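Local structure of polysaccharide Lyase Family 6 (Bacteroides cellulosilyticus, 6QPS) at residues I94-K108 with Y126-C140. The protein is a calcium-binding polysaccharide lyase of family 6 that acts on alginate, with specificity for mannuronic acid, and comes from a human gut bacterium. Sequence-based numbering, arbitrary orientation.
Sequences IYGEYLQLEDLLFYK and YASFCRMTRCVIDEC
Over one face of the Tyr-98 ring sits Phe-129 CB, 3.6 Å from the ring centroid in a CH-pi contact. The two ring planes are nearly parallel (8°) but slid apart, which leaves Tyr-98 OH over one face of the Phe-129 ring, toward its rim. The guanidinium of Arg-134 meets its partners at its edge: NE reaches Asp-103 OD1 (2.9 Å) and NH2 reaches Asp-103 OD2 (3.0 Å), a side-on two-nitrogen grip, while the same NH2 also makes a weak bond to Glu-102 OE1. A bend at chi3 (-53°) folds the arginine back toward this pair of acids. Thr-133 CG2 lies over one face of the Arg-131 guanidinium, and a water at its edge links NH1 to Gln-100 OE1. Phe-106 presents its ring edge to Val-136 O.

This side-by-side placing of equivalent residues on neighbouring coils follows from the right-handed parallel beta-helix, the fold of family 6 lyases. The axes of strands 99-102 and 131-133 approach to 4.8 Å and run parallel; Gln-100 lies level with Arg-131 and Leu-101 with Met-132, and Leu-101 N bonds to Arg-131 O (2.9 Å). Gln-100 NE2 donates to Glu-102 OE2 (2.6 Å). Arg-131 NE turns onward to Asp-167 in a salt bridge. At the start of strand 99-102, Cys-130 SG accepts the Leu-99 N-H (3.5 Å) and packs against Leu-99 CB. Farther along, Leu-105 CD1 presses tightly on Val-136 CG1 (3.5 Å).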
ATOM      1  N   ILE A  94       8.706 -18.814  -5.218  1.00 10.61           N
ATOM      2  CA  ILE A  94       8.007 -19.567  -4.174  1.00  9.63           C
ATOM      3  C   ILE A  94       6.711 -20.084  -4.791  1.00 10.05           C
ATOM      4  O   ILE A  94       5.906 -19.291  -5.292  1.00 10.23           O
ATOM      5  CB  ILE A  94       7.699 -18.658  -2.968  1.00 12.38           C
ATOM      6  CG1 ILE A  94       8.970 -18.034  -2.371  1.00 12.65           C
ATOM      7  CG2 ILE A  94       6.921 -19.425  -1.892  1.00 12.28           C
ATOM      8  CD1 ILE A  94       8.702 -16.764  -1.558  1.00 13.53           C
ATOM      9  N   TYR A  95       6.492 -21.396  -4.755  1.00 10.26           N
ATOM     10  CA  TYR A  95       5.304 -21.959  -5.385  1.00 10.79           C
ATOM     11  C   TYR A  95       5.025 -23.299  -4.729  1.00 11.77           C
ATOM     12  O   TYR A  95       5.948 -24.047  -4.420  1.00 13.26           O
ATOM     13  CB  TYR A  95       5.457 -22.083  -6.915  1.00 12.10           C
ATOM     14  CG  TYR A  95       6.733 -22.761  -7.396  1.00 12.01           C
ATOM     15  CD1 TYR A  95       7.921 -22.049  -7.485  1.00 13.12           C
ATOM     16  CD2 TYR A  95       6.753 -24.099  -7.762  1.00 12.72           C
ATOM     17  CE1 TYR A  95       9.075 -22.642  -7.911  1.00 13.62           C
ATOM     18  CE2 TYR A  95       7.921 -24.703  -8.192  1.00 14.19           C
ATOM     19  CZ  TYR A  95       9.085 -23.967  -8.251  1.00 13.76           C
ATOM     20  OH  TYR A  95      10.253 -24.551  -8.670  1.00 15.61           O
ATOM     21  N   GLY A  96       3.744 -23.617  -4.573  1.00 10.97           N
ATOM     22  CA  GLY A  96       3.339 -24.748  -3.759  1.00 13.17           C
ATOM     23  C   GLY A  96       2.313 -24.300  -2.739  1.00 12.01           C
ATOM     24  O   GLY A  96       1.619 -23.310  -2.981  1.00 11.30           O
ATOM     25  N   GLU A  97       2.198 -25.008  -1.617  0.53 12.26           N
ATOM     26  CA  GLU A  97       1.208 -24.679  -0.606  0.53 13.17           C
ATOM     27  C   GLU A  97       1.841 -24.683   0.779  0.53 11.06           C
ATOM     28  O   GLU A  97       2.742 -25.474   1.069  0.53 12.30           O
ATOM     29  CB  GLU A  97       0.066 -25.708  -0.572  0.53 15.50           C
ATOM     30  CG  GLU A  97      -0.708 -25.906  -1.851  0.53 17.82           C
ATOM     31  CD  GLU A  97      -1.461 -27.219  -1.837  0.53 28.59           C
ATOM     32  OE1 GLU A  97      -2.238 -27.464  -0.883  0.53 30.60           O
ATOM     33  OE2 GLU A  97      -1.256 -28.013  -2.772  0.53 32.42           O
ATOM     34  N   TYR A  98       1.308 -23.840   1.655  1.00 10.19           N
ATOM     35  CA  TYR A  98       1.707 -23.797   3.062  1.00 11.00           C
ATOM     36  C   TYR A  98       3.230 -23.784   3.244  1.00 11.69           C
ATOM     37  O   TYR A  98       3.798 -24.550   4.030  1.00 14.44           O
ATOM     38  CB  TYR A  98       1.032 -24.919   3.863  1.00 11.43           C
ATOM     39  CG  TYR A  98      -0.479 -24.749   3.945  1.00 14.28           C
ATOM     40  CD1 TYR A  98      -1.056 -23.927   4.911  1.00 14.23           C
ATOM     41  CD2 TYR A  98      -1.324 -25.407   3.058  1.00 13.98           C
ATOM     42  CE1 TYR A  98      -2.438 -23.780   4.990  1.00 16.91           C
ATOM     43  CE2 TYR A  98      -2.715 -25.244   3.129  1.00 15.60           C
ATOM     44  CZ  TYR A  98      -3.243 -24.421   4.093  1.00 15.77           C
ATOM     45  OH  TYR A  98      -4.625 -24.284   4.163  1.00 20.58           O
ATOM     46  N   LEU A  99       3.886 -22.863   2.539  1.00  9.92           N
ATOM     47  CA  LEU A  99       5.315 -22.595   2.679  1.00 10.52           C
ATOM     48  C   LEU A  99       5.493 -21.269   3.401  1.00 10.88           C
ATOM     49  O   LEU A  99       4.707 -20.337   3.181  1.00 13.47           O
ATOM     50  CB  LEU A  99       5.967 -22.512   1.298  1.00 11.37           C
ATOM     51  CG  LEU A  99       5.674 -23.670   0.349  1.00 10.39           C
ATOM     52  CD1 LEU A  99       6.341 -23.407  -1.002  1.00 13.99           C
ATOM     53  CD2 LEU A  99       6.128 -24.975   0.943  1.00 11.80           C
ATOM     54  N   GLN A 100       6.499 -21.190   4.283  1.00  9.82           N
ATOM     55  CA  GLN A 100       6.681 -20.012   5.129  1.00 12.23           C
ATOM     56  C   GLN A 100       8.151 -19.628   5.201  1.00 11.60           C
ATOM     57  O   GLN A 100       9.009 -20.483   5.454  1.00 12.98           O
ATOM     58  CB  GLN A 100       6.162 -20.349   6.529  1.00 14.55           C
ATOM     59  CG  GLN A 100       5.960 -19.225   7.489  1.00 18.52           C
ATOM     60  CD  GLN A 100       4.876 -19.581   8.520  1.00 19.99           C
ATOM     61  OE1 GLN A 100       3.747 -19.928   8.157  1.00 24.17           O
ATOM     62  NE2 GLN A 100       5.228 -19.513   9.791  1.00 26.79           N
ATOM     63  N   LEU A 101       8.428 -18.347   4.981  1.00  9.96           N
ATOM     64  CA  LEU A 101       9.729 -17.751   5.253  1.00 11.50           C
ATOM     65  C   LEU A 101       9.625 -16.933   6.530  1.00 11.26           C
ATOM     66  O   LEU A 101       8.693 -16.129   6.672  1.00 11.81           O
ATOM     67  CB  LEU A 101      10.107 -16.789   4.128  1.00 17.02           C
ATOM     68  CG  LEU A 101      10.607 -17.380   2.811  1.00 26.96           C
ATOM     69  CD1 LEU A 101       9.516 -18.090   2.081  1.00 30.57           C
ATOM     70  CD2 LEU A 101      11.209 -16.270   1.950  1.00 29.82           C
ATOM     71  N   GLU A 102      10.609 -17.087   7.420  1.00 10.59           N
ATOM     72  CA  GLU A 102      10.587 -16.419   8.718  1.00 12.05           C
ATOM     73  C   GLU A 102      11.968 -15.911   9.122  1.00 10.61           C
ATOM     74  O   GLU A 102      12.961 -16.641   9.052  1.00 11.94           O
ATOM     75  CB  GLU A 102      10.160 -17.362   9.867  1.00 17.80           C
ATOM     76  CG  GLU A 102       8.864 -18.135   9.695  1.00 22.47           C
ATOM     77  CD  GLU A 102       8.613 -19.095  10.865  1.00 20.68           C
ATOM     78  OE1 GLU A 102       9.479 -19.206  11.771  1.00 25.83           O
ATOM     79  OE2 GLU A 102       7.564 -19.763  10.857  1.00 30.82           O
ATOM     80  N   ASP A 103      12.014 -14.699   9.670  1.00 11.53           N
ATOM     81  CA  ASP A 103      13.185 -14.208  10.396  1.00 11.07           C
ATOM     82  C   ASP A 103      14.434 -14.067   9.521  1.00 12.21           C
ATOM     83  O   ASP A 103      15.554 -14.121  10.037  1.00 15.26           O
ATOM     84  CB  ASP A 103      13.483 -15.077  11.620  1.00 14.38           C
ATOM     85  CG  ASP A 103      12.429 -14.932  12.717  1.00 16.27           C
ATOM     86  OD1 ASP A 103      11.879 -13.822  12.887  1.00 13.36           O
ATOM     87  OD2 ASP A 103      12.164 -15.926  13.430  1.00 19.62           O
ATOM     88  N   LEU A 104      14.270 -13.856   8.219  1.00 10.99           N
ATOM     89  CA  LEU A 104      15.383 -13.687   7.291  1.00 12.17           C
ATOM     90  C   LEU A 104      15.664 -12.209   7.059  1.00 10.79           C
ATOM     91  O   LEU A 104      14.739 -11.395   7.001  1.00 11.60           O
ATOM     92  CB  LEU A 104      15.062 -14.353   5.950  1.00 13.32           C
ATOM     93  CG  LEU A 104      14.881 -15.876   5.996  1.00 14.73           C
ATOM     94  CD1 LEU A 104      14.431 -16.386   4.636  1.00 15.57           C
ATOM     95  CD2 LEU A 104      16.136 -16.613   6.448  1.00 19.54           C
ATOM     96  N   LEU A 105      16.938 -11.874   6.872  1.00 12.78           N
ATOM     97  CA  LEU A 105      17.359 -10.510   6.582  1.00 11.91           C
ATOM     98  C   LEU A 105      17.928 -10.443   5.175  1.00 11.86           C
ATOM     99  O   LEU A 105      19.055 -10.902   4.943  1.00 13.51           O
ATOM    100  CB  LEU A 105      18.401 -10.061   7.595  1.00 13.32           C
ATOM    101  CG  LEU A 105      19.139  -8.750   7.337  1.00 16.54           C
ATOM    102  CD1 LEU A 105      18.257  -7.575   7.122  1.00 15.32           C
ATOM    103  CD2 LEU A 105      20.065  -8.429   8.525  1.00 18.98           C
ATOM    104  N   PHE A 106      17.170  -9.841   4.259  1.00 10.70           N
ATOM    105  CA  PHE A 106      17.629  -9.568   2.902  1.00 10.74           C
ATOM    106  C   PHE A 106      18.269  -8.182   2.935  1.00 11.00           C
ATOM    107  O   PHE A 106      17.579  -7.180   3.140  1.00 11.09           O
ATOM    108  CB  PHE A 106      16.492  -9.642   1.885  1.00 11.60           C
ATOM    109  CG  PHE A 106      15.810 -11.000   1.802  1.00  9.98           C
ATOM    110  CD1 PHE A 106      14.753 -11.319   2.626  1.00 11.01           C
ATOM    111  CD2 PHE A 106      16.235 -11.949   0.891  1.00 11.04           C
ATOM    112  CE1 PHE A 106      14.133 -12.563   2.546  1.00 11.22           C
ATOM    113  CE2 PHE A 106      15.614 -13.198   0.816  1.00 13.50           C
ATOM    114  CZ  PHE A 106      14.573 -13.500   1.645  1.00 11.47           C
ATOM    115  N   TYR A 107      19.588  -8.126   2.762  1.00 12.63           N
ATOM    116  CA  TYR A 107      20.361  -6.893   2.898  1.00 13.17           C
ATOM    117  C   TYR A 107      21.337  -6.824   1.736  1.00 13.39           C
ATOM    118  O   TYR A 107      22.189  -7.706   1.587  1.00 13.57           O
ATOM    119  CB  TYR A 107      21.106  -6.816   4.233  1.00 13.11           C
ATOM    120  CG  TYR A 107      21.887  -5.516   4.360  1.00 15.19           C
ATOM    121  CD1 TYR A 107      21.225  -4.296   4.513  1.00 15.07           C
ATOM    122  CD2 TYR A 107      23.270  -5.493   4.283  1.00 14.47           C
ATOM    123  CE1 TYR A 107      21.915  -3.113   4.599  1.00 15.43           C
ATOM    124  CE2 TYR A 107      23.961  -4.306   4.359  1.00 15.29           C
ATOM    125  CZ  TYR A 107      23.282  -3.122   4.522  1.00 16.06           C
ATOM    126  OH  TYR A 107      23.984  -1.942   4.591  1.00 17.71           O
ATOM    127  N   LYS A 108      21.221  -5.785   0.915  1.00 12.63           N
ATOM    128  CA  LYS A 108      22.083  -5.626  -0.254  1.00 14.41           C
ATOM    129  C   LYS A 108      22.073  -6.891  -1.115  1.00 14.43           C
ATOM    130  O   LYS A 108      23.094  -7.351  -1.616  1.00 16.52           O
ATOM    131  CB  LYS A 108      23.496  -5.172   0.137  1.00 17.15           C
ATOM    132  CG  LYS A 108      23.478  -3.729   0.647  1.00 17.73           C
ATOM    133  CD  LYS A 108      24.856  -3.146   0.978  1.00 20.99           C
ATOM    134  CE  LYS A 108      24.691  -1.648   1.311  1.00 25.80           C
ATOM    135  NZ  LYS A 108      25.946  -0.911   1.683  1.00 25.43           N
ATOM    136  N   TYR A 126       1.406 -21.400  -9.002  1.00 10.76           N
ATOM    137  CA  TYR A 126       1.408 -20.347  -8.000  1.00  9.87           C
ATOM    138  C   TYR A 126       1.683 -20.854  -6.586  1.00 10.00           C
ATOM    139  O   TYR A 126       1.503 -22.027  -6.267  1.00 12.13           O
ATOM    140  CB  TYR A 126       0.050 -19.602  -7.956  1.00 14.86           C
ATOM    141  CG  TYR A 126      -0.547 -19.209  -9.288  1.00 12.46           C
ATOM    142  CD1 TYR A 126       0.085 -18.308 -10.126  1.00 14.21           C
ATOM    143  CD2 TYR A 126      -1.747 -19.718  -9.690  1.00 12.10           C
ATOM    144  CE1 TYR A 126      -0.474 -17.951 -11.353  1.00 13.14           C
ATOM    145  CE2 TYR A 126      -2.301 -19.376 -10.896  1.00 14.21           C
ATOM    146  CZ  TYR A 126      -1.656 -18.499 -11.723  1.00 12.43           C
ATOM    147  OH  TYR A 126      -2.240 -18.181 -12.940  1.00 17.26           O
ATOM    148  N   ALA A 127       2.082 -19.925  -5.725  1.00  8.81           N
ATOM    149  CA  ALA A 127       1.986 -20.127  -4.284  1.00  9.25           C
ATOM    150  C   ALA A 127       0.547 -19.921  -3.819  1.00  9.22           C
ATOM    151  O   ALA A 127      -0.127 -18.973  -4.237  1.00  9.78           O
ATOM    152  CB  ALA A 127       2.877 -19.117  -3.557  1.00 11.26           C
ATOM    153  N   SER A 128       0.090 -20.770  -2.900  1.00  9.96           N
ATOM    154  CA  SER A 128      -1.143 -20.510  -2.167  1.00 11.12           C
ATOM    155  C   SER A 128      -0.931 -20.858  -0.697  1.00  9.93           C
ATOM    156  O   SER A 128      -0.159 -21.751  -0.349  1.00 10.37           O
ATOM    157  CB  SER A 128      -2.346 -21.250  -2.745  1.00 13.90           C
ATOM    158  OG  SER A 128      -2.141 -22.643  -2.697  1.00 15.82           O
ATOM    159  N   PHE A 129      -1.591 -20.107   0.171  1.00 10.29           N
ATOM    160  CA  PHE A 129      -1.468 -20.294   1.617  1.00 10.21           C
ATOM    161  C   PHE A 129      -0.014 -20.214   2.081  1.00 11.78           C
ATOM    162  O   PHE A 129       0.394 -20.895   3.021  1.00 12.07           O
ATOM    163  CB  PHE A 129      -2.138 -21.587   2.090  1.00 13.35           C
ATOM    164  CG  PHE A 129      -3.623 -21.568   1.942  1.00 16.43           C
ATOM    165  CD1 PHE A 129      -4.213 -22.151   0.849  1.00 16.95           C
ATOM    166  CD2 PHE A 129      -4.425 -20.941   2.890  1.00 20.96           C
ATOM    167  CE1 PHE A 129      -5.600 -22.126   0.699  1.00 24.24           C
ATOM    168  CE2 PHE A 129      -5.806 -20.915   2.737  1.00 21.17           C
ATOM    169  CZ  PHE A 129      -6.376 -21.506   1.645  1.00 19.19           C
ATOM    170  N   CYS A 130       0.789 -19.397   1.414  1.00 10.58           N
ATOM    171  CA  CYS A 130       2.188 -19.189   1.762  1.00  9.86           C
ATOM    172  C   CYS A 130       2.325 -17.852   2.486  1.00 10.46           C
ATOM    173  O   CYS A 130       1.454 -16.987   2.400  1.00 11.28           O
ATOM    174  CB  CYS A 130       3.054 -19.235   0.506  1.00 10.68           C
ATOM    175  SG  CYS A 130       3.139 -20.891  -0.263  1.00 10.62           S
ATOM    176  N   ARG A 131       3.422 -17.700   3.229  1.00  9.97           N
ATOM    177  CA  ARG A 131       3.547 -16.582   4.155  1.00  9.73           C
ATOM    178  C   ARG A 131       4.997 -16.144   4.285  1.00 10.25           C
ATOM    179  O   ARG A 131       5.895 -16.978   4.369  1.00 11.22           O
ATOM    180  CB  ARG A 131       3.024 -16.991   5.529  1.00 10.70           C
ATOM    181  CG  ARG A 131       3.108 -15.919   6.600  1.00 10.33           C
ATOM    182  CD  ARG A 131       2.476 -16.437   7.883  1.00 11.84           C
ATOM    183  NE  ARG A 131       2.555 -15.463   8.963  1.00 10.38           N
ATOM    184  CZ  ARG A 131       2.371 -15.735  10.249  1.00 13.61           C
ATOM    185  NH1 ARG A 131       2.084 -16.976  10.636  1.00 17.71           N
ATOM    186  NH2 ARG A 131       2.467 -14.773  11.147  1.00 12.96           N
ATOM    187  N   MET A 132       5.223 -14.828   4.260  1.00  9.89           N
ATOM    188  CA  MET A 132       6.510 -14.240   4.621  1.00  9.74           C
ATOM    189  C   MET A 132       6.277 -13.401   5.872  1.00  8.90           C
ATOM    190  O   MET A 132       5.488 -12.452   5.839  1.00  9.52           O
ATOM    191  CB  MET A 132       7.052 -13.393   3.464  1.00 12.83           C
ATOM    192  CG  MET A 132       8.291 -12.623   3.796  1.00 12.74           C
ATOM    193  SD  MET A 132       8.689 -11.347   2.548  1.00 23.41           S
ATOM    194  CE  MET A 132       8.986 -12.341   1.130  1.00 28.54           C
ATOM    195  N   THR A 133       6.950 -13.754   6.974  1.00  8.54           N
ATOM    196  CA  THR A 133       6.704 -13.126   8.266  1.00  9.34           C
ATOM    197  C   THR A 133       8.020 -12.797   8.965  1.00 10.26           C
ATOM    198  O   THR A 133       8.980 -13.578   8.932  1.00 10.12           O
ATOM    199  CB  THR A 133       5.775 -13.993   9.133  1.00  9.98           C
ATOM    200  OG1 THR A 133       5.429 -13.268  10.307  1.00 11.29           O
ATOM    201  CG2 THR A 133       6.425 -15.318   9.546  1.00 11.77           C
ATOM    202  N   ARG A 134       8.061 -11.622   9.595  1.00  9.99           N
ATOM    203  CA  ARG A 134       9.215 -11.212  10.397  1.00  9.33           C
ATOM    204  C   ARG A 134      10.503 -11.216   9.581  1.00 11.28           C
ATOM    205  O   ARG A 134      11.577 -11.527  10.101  1.00 11.06           O
ATOM    206  CB  ARG A 134       9.386 -12.072  11.651  1.00 11.90           C
ATOM    207  CG  ARG A 134       8.127 -12.217  12.476  1.00 13.24           C
ATOM    208  CD  ARG A 134       8.387 -12.933  13.796  1.00 15.44           C
ATOM    209  NE  ARG A 134       9.076 -14.215  13.637  1.00 15.11           N
ATOM    210  CZ  ARG A 134       8.479 -15.395  13.534  1.00 17.27           C
ATOM    211  NH1 ARG A 134       7.158 -15.488  13.549  1.00 18.16           N
ATOM    212  NH2 ARG A 134       9.210 -16.493  13.409  1.00 22.00           N
ATOM    213  N   CYS A 135      10.406 -10.811   8.319  1.00  9.33           N
ATOM    214  CA  CYS A 135      11.565 -10.665   7.444  1.00 10.30           C
ATOM    215  C   CYS A 135      11.845  -9.189   7.194  1.00 10.04           C
ATOM    216  O   CYS A 135      10.972  -8.328   7.338  1.00 11.27           O
ATOM    217  CB  CYS A 135      11.336 -11.380   6.108  1.00 10.65           C
ATOM    218  SG  CYS A 135      11.303 -13.179   6.260  1.00 11.75           S
ATOM    219  N   VAL A 136      13.091  -8.898   6.825  1.00 10.20           N
ATOM    220  CA  VAL A 136      13.515  -7.561   6.448  1.00 10.79           C
ATOM    221  C   VAL A 136      14.007  -7.581   5.005  1.00  9.98           C
ATOM    222  O   VAL A 136      14.715  -8.506   4.589  1.00  9.93           O
ATOM    223  CB  VAL A 136      14.641  -7.081   7.388  1.00 11.93           C
ATOM    224  CG1 VAL A 136      15.299  -5.808   6.847  1.00 12.37           C
ATOM    225  CG2 VAL A 136      14.153  -6.843   8.814  1.00 12.37           C
ATOM    226  N   ILE A 137      13.646  -6.539   4.256  1.00 10.33           N
ATOM    227  CA  ILE A 137      14.293  -6.212   2.988  1.00 10.56           C
ATOM    228  C   ILE A 137      14.780  -4.771   3.107  1.00  9.99           C
ATOM    229  O   ILE A 137      13.972  -3.831   3.213  1.00 11.05           O
ATOM    230  CB  ILE A 137      13.346  -6.366   1.791  1.00  9.59           C
ATOM    231  CG1 ILE A 137      12.737  -7.768   1.727  1.00  9.49           C
ATOM    232  CG2 ILE A 137      14.108  -6.063   0.484  1.00 10.44           C
ATOM    233  CD1 ILE A 137      11.789  -8.013   0.525  1.00 10.33           C
ATOM    234  N   ASP A 138      16.104  -4.583   3.106  1.00 11.07           N
ATOM    235  CA  ASP A 138      16.717  -3.272   3.310  1.00 11.40           C
ATOM    236  C   ASP A 138      17.856  -3.100   2.314  1.00 11.94           C
ATOM    237  O   ASP A 138      18.681  -4.008   2.154  1.00 11.73           O
ATOM    238  CB  ASP A 138      17.257  -3.143   4.749  1.00 10.54           C
ATOM    239  CG  ASP A 138      17.789  -1.744   5.070  1.00 15.47           C
ATOM    240  OD1 ASP A 138      17.350  -0.756   4.470  1.00 15.02           O
ATOM    241  OD2 ASP A 138      18.689  -1.617   5.929  1.00 20.24           O
ATOM    242  N   GLU A 139      17.875  -1.955   1.617  1.00 13.05           N
ATOM    243  CA  GLU A 139      18.996  -1.592   0.732  1.00 14.06           C
ATOM    244  C   GLU A 139      19.220  -2.625  -0.377  1.00 13.29           C
ATOM    245  O   GLU A 139      20.354  -2.848  -0.807  1.00 13.37           O
ATOM    246  CB  GLU A 139      20.300  -1.372   1.513  1.00 16.28           C
ATOM    247  CG  GLU A 139      20.246  -0.295   2.579  1.00 18.16           C
ATOM    248  CD  GLU A 139      20.312   1.120   2.027  1.00 19.13           C
ATOM    249  OE1 GLU A 139      20.395   1.297   0.790  1.00 17.70           O
ATOM    250  OE2 GLU A 139      20.285   2.075   2.845  1.00 18.92           O
ATOM    251  N   CYS A 140      18.149  -3.246  -0.881  1.00 10.91           N
ATOM    252  CA  CYS A 140      18.283  -4.331  -1.857  1.00 11.78           C
ATOM    253  C   CYS A 140      18.222  -3.766  -3.277  1.00 12.78           C
ATOM    254  O   CYS A 140      17.277  -3.986  -4.044  1.00 12.27           O
ATOM    255  CB  CYS A 140      17.236  -5.408  -1.599  1.00 10.75           C
ATOM    256  SG  CYS A 140      17.674  -6.534  -0.225  1.00 12.20           S
TER
HETATM  257  O   HOH W   1       1.284 -19.419   9.551  1.00 24.60           O
HETATM  258  O   HOH W   2       2.037 -20.924   5.597  1.00 40.43           O
HETATM  259  O   HOH W   3       6.530 -18.545  13.389  1.00 27.17           O